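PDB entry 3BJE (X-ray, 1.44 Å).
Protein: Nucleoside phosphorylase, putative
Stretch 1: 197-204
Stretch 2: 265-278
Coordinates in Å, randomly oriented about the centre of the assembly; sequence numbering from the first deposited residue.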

# COMPACT_ATOMS: atom_id res chain seq x y z
N GLU A 197 -6.43 -25.05 -5.73
CA GLU A 197 -6.88 -26.38 -5.31
C GLU A 197 -6.24 -26.83 -4.02
O GLU A 197 -6.86 -27.52 -3.22
CB GLU A 197 -6.65 -27.41 -6.43
CG GLU A 197 -7.60 -27.19 -7.60
CD GLU A 197 -7.41 -28.15 -8.77
OE1 GLU A 197 -6.47 -28.98 -8.76
OE2 GLU A 197 -8.22 -28.06 -9.72
N GLN A 198 -5.00 -26.39 -3.81
CA GLN A 198 -4.15 -26.90 -2.74
C GLN A 198 -3.77 -25.89 -1.66
O GLN A 198 -2.87 -26.17 -0.87
CB GLN A 198 -2.87 -27.47 -3.35
CG GLN A 198 -3.12 -28.67 -4.27
CD GLN A 198 -1.86 -29.22 -4.88
OE1 GLN A 198 -0.76 -29.01 -4.35
NE2 GLN A 198 -2.00 -29.92 -6.01
N THR A 199 -4.44 -24.74 -1.61
CA THR A 199 -4.21 -23.81 -0.51
C THR A 199 -5.50 -23.09 -0.14
O THR A 199 -6.47 -23.11 -0.88
CB THR A 199 -3.17 -22.71 -0.85
OG1 THR A 199 -3.77 -21.69 -1.65
CG2 THR A 199 -1.95 -23.26 -1.58
N GLY A 200 -5.47 -22.42 1.00
CA GLY A 200 -6.58 -21.58 1.43
C GLY A 200 -6.87 -20.39 0.54
O GLY A 200 -7.89 -19.72 0.71
N LEU A 201 -5.97 -20.12 -0.41
CA LEU A 201 -6.28 -19.12 -1.45
C LEU A 201 -7.41 -19.59 -2.37
O LEU A 201 -7.85 -18.84 -3.22
CB LEU A 201 -5.04 -18.76 -2.26
CG LEU A 201 -3.96 -18.07 -1.40
CD1 LEU A 201 -2.61 -18.11 -2.08
CD2 LEU A 201 -4.32 -16.60 -1.03
N ARG A 202 -7.92 -20.81 -2.17
CA ARG A 202 -9.20 -21.20 -2.76
C ARG A 202 -10.30 -20.15 -2.50
O ARG A 202 -11.28 -20.10 -3.22
CB ARG A 202 -9.63 -22.60 -2.29
CG ARG A 202 -10.04 -22.67 -0.82
CD ARG A 202 -10.50 -24.06 -0.43
NE ARG A 202 -9.48 -25.07 -0.71
CZ ARG A 202 -8.45 -25.36 0.07
NH1 ARG A 202 -8.28 -24.74 1.24
NH2 ARG A 202 -7.57 -26.28 -0.33
N ALA A 203 -10.13 -19.35 -1.44
CA ALA A 203 -11.13 -18.34 -1.06
C ALA A 203 -10.95 -17.00 -1.77
O ALA A 203 -11.78 -16.10 -1.61
CB ALA A 203 -11.08 -18.13 0.45
N ILE A 204 -9.88 -16.86 -2.56
CA ILE A 204 -9.48 -15.57 -3.12
C ILE A 204 -9.36 -15.67 -4.64
O ILE A 204 -8.81 -16.63 -5.15
CB ILE A 204 -8.11 -15.12 -2.55
CG1 ILE A 204 -8.15 -15.12 -1.01
CG2 ILE A 204 -7.67 -13.75 -3.09
CD1 ILE A 204 -9.04 -14.00 -0.42
N LEU A 265 -8.17 -15.33 10.88
CA LEU A 265 -7.44 -15.41 9.65
C LEU A 265 -8.10 -16.33 8.63
O LEU A 265 -8.58 -17.41 8.99
CB LEU A 265 -6.03 -15.95 9.89
CG LEU A 265 -5.12 -15.05 10.72
CD1 LEU A 265 -3.71 -15.63 10.76
CD2 LEU A 265 -5.14 -13.62 10.16
N THR A 266 -8.10 -15.91 7.37
CA THR A 266 -8.60 -16.73 6.26
C THR A 266 -7.61 -17.81 5.84
O THR A 266 -8.02 -18.92 5.45
CB THR A 266 -8.91 -15.82 5.06
OG1 THR A 266 -9.75 -14.77 5.51
CG2 THR A 266 -9.63 -16.56 3.91
N VAL A 267 -6.33 -17.48 5.89
CA VAL A 267 -5.27 -18.40 5.48
C VAL A 267 -4.17 -18.45 6.55
O VAL A 267 -3.05 -18.03 6.32
CB VAL A 267 -4.64 -18.04 4.11
CG1 VAL A 267 -3.88 -19.23 3.55
CG2 VAL A 267 -5.72 -17.57 3.11
N PRO A 268 -4.51 -18.97 7.74
CA PRO A 268 -3.54 -18.96 8.84
C PRO A 268 -2.29 -19.79 8.57
O PRO A 268 -1.25 -19.51 9.18
CB PRO A 268 -4.34 -19.56 10.01
CG PRO A 268 -5.38 -20.38 9.36
CD PRO A 268 -5.78 -19.61 8.13
N ASN A 269 -2.40 -20.81 7.73
CA ASN A 269 -1.27 -21.68 7.41
C ASN A 269 -0.67 -21.39 6.06
O ASN A 269 -0.06 -22.27 5.44
CB ASN A 269 -1.73 -23.14 7.52
CG ASN A 269 -2.28 -23.47 8.90
OD1 ASN A 269 -1.68 -23.10 9.91
ND2 ASN A 269 -3.42 -24.17 8.94
N MET A 270 -0.78 -20.14 5.62
CA MET A 270 -0.28 -19.72 4.31
C MET A 270 1.15 -20.18 4.02
O MET A 270 1.45 -20.66 2.93
CB MET A 270 -0.36 -18.20 4.15
CG MET A 270 0.01 -17.74 2.74
SD MET A 270 -0.03 -15.95 2.56
CE MET A 270 -1.79 -15.61 2.53
N VAL A 271 2.05 -20.02 4.99
CA VAL A 271 3.45 -20.32 4.72
C VAL A 271 3.67 -21.80 4.40
O VAL A 271 4.26 -22.14 3.39
CB VAL A 271 4.34 -19.88 5.90
CG1 VAL A 271 5.66 -20.62 5.90
CG2 VAL A 271 4.57 -18.40 5.82
N GLU A 272 3.17 -22.68 5.26
CA GLU A 272 3.31 -24.11 5.06
C GLU A 272 2.58 -24.58 3.81
O GLU A 272 3.10 -25.43 3.08
CB GLU A 272 2.81 -24.89 6.28
CG GLU A 272 3.79 -24.91 7.45
CD GLU A 272 3.42 -25.94 8.52
OE1 GLU A 272 2.51 -25.66 9.32
OE2 GLU A 272 4.06 -27.02 8.58
N GLU A 273 1.41 -24.00 3.55
CA GLU A 273 0.66 -24.34 2.34
C GLU A 273 1.45 -23.98 1.08
O GLU A 273 1.70 -24.83 0.21
CB GLU A 273 -0.71 -23.69 2.33
CG GLU A 273 -1.63 -24.18 3.41
CD GLU A 273 -2.99 -23.48 3.39
OE1 GLU A 273 -3.19 -22.65 2.51
OE2 GLU A 273 -3.86 -23.79 4.25
N LEU A 274 1.87 -22.72 0.99
CA LEU A 274 2.65 -22.28 -0.17
C LEU A 274 3.94 -23.07 -0.31
O LEU A 274 4.37 -23.38 -1.42
CB LEU A 274 2.99 -20.79 -0.09
CG LEU A 274 1.81 -19.85 -0.29
CD1 LEU A 274 2.25 -18.40 -0.06
CD2 LEU A 274 1.19 -20.00 -1.68
N GLY A 275 4.58 -23.36 0.82
CA GLY A 275 5.82 -24.12 0.82
C GLY A 275 5.69 -25.54 0.33
O GLY A 275 6.72 -26.16 -0.05
N SER A 276 4.47 -26.09 0.35
CA SER A 276 4.25 -27.51 -0.03
C SER A 276 4.09 -27.67 -1.55
O SER A 276 4.14 -28.79 -2.07
CB SER A 276 3.00 -28.05 0.65
OG SER A 276 1.82 -27.51 0.10
N LEU A 277 3.91 -26.55 -2.25
CA LEU A 277 3.55 -26.58 -3.66
C LEU A 277 4.74 -26.88 -4.56
O LEU A 277 5.87 -26.44 -4.31
CB LEU A 277 2.87 -25.28 -4.11
CG LEU A 277 1.68 -24.78 -3.28
CD1 LEU A 277 1.09 -23.56 -3.89
CD2 LEU A 277 0.61 -25.88 -3.19
N LYS A 278 4.45 -27.61 -5.63
CA LYS A 278 5.37 -27.84 -6.71
C LYS A 278 4.60 -27.62 -7.99
O LYS A 278 3.53 -28.21 -8.19
CB LYS A 278 5.92 -29.26 -6.64
CG LYS A 278 6.82 -29.49 -5.44
CD LYS A 278 7.42 -30.88 -5.42
CE LYS A 278 8.48 -30.99 -4.33
NZ LYS A 278 9.58 -29.99 -4.50
O HOH W 1 1.77 -29.07 -5.59
O HOH W 2 0.22 -29.35 -1.62
O HOH W 3 -9.43 -20.22 2.84
O HOH W 4 -6.15 -24.85 3.31

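The two stretches form a small, mixed contact, burying 450 Å² in total, in which one direct hydrogen bond from backbone to carboxylate is flanked by apolar side chains and supplemented by bridging waters. Stretch 1 leaves a helix, passes through Thr199 and enters a short 3-10 segment at Gly200. Stretch 2 runs through a type I turn from Val267 to Met270 into a helix that begins at Met270. The backbones come close at two places: the CA of Gly200 lies 5.3 Å from the CA of Val267, and the CA of Thr199 lies 5.7 Å from the CA of Glu273.

The polar centre is the carboxylate of Glu273, whose CA-to-CB bond points toward stretch 1. Glu273 OE1 accepts a hydrogen bond from Gly200 N at 2.7 Å, with an almost linear N-H...O angle of 176°. Gly200 opens the 3-10 segment, so its amide is a natural donor for a carboxylate. Glu273 OE1 also lies 3.4 Å from Thr199 CB. The other carboxylate oxygen is used as well: water 4 donates to Glu273 OE2 at 2.7 Å and accepts from Arg202 NH1 at 3.0 Å, linking two oppositely charged groups through solvent. Thr199 OG1 makes no hydrogen bond to stretch 2; within its own stretch it accepts from Leu201 N at 3.0 Å.

The close approach at Gly200 depends on the absence of a side chain. A CB there would point toward stretch 2 and sit only 3.1 Å from Val267 CG1, a tight fit. As deposited, Gly200 O lies 3.9 Å from Val267 CG2, and water 3 donates both to Gly200 O at 2.7 Å and to Thr266 O at 3.2 Å, tying the two backbones together.

Beside this polar centre, Leu201 reaches a buried apolar cluster. Its CA-to-CB bond points sideways, but the end of the side chain comes nearer, placing Leu201 CD1 4.3 Å from Leu274 CD2 and Leu201 CD2 4.5 Å from both Val267 CG2 and Met270 CE.

Near the end of stretch 2, Leu277 extends the apolar packing, with Leu277 CD1 3.8 Å from Thr199 CG2. Leu277 CD2 lies 3.6 Å from Gln198 OE1, an oxygen that instead finds polar partners in two waters. Water 1 donates to Gln198 OE1 at 2.8 Å and accepts from Lys278 N at 3.1 Å; water 2 donates to Gln198 OE1 at 2.9 Å and to Ser276 OG at 3.0 Å.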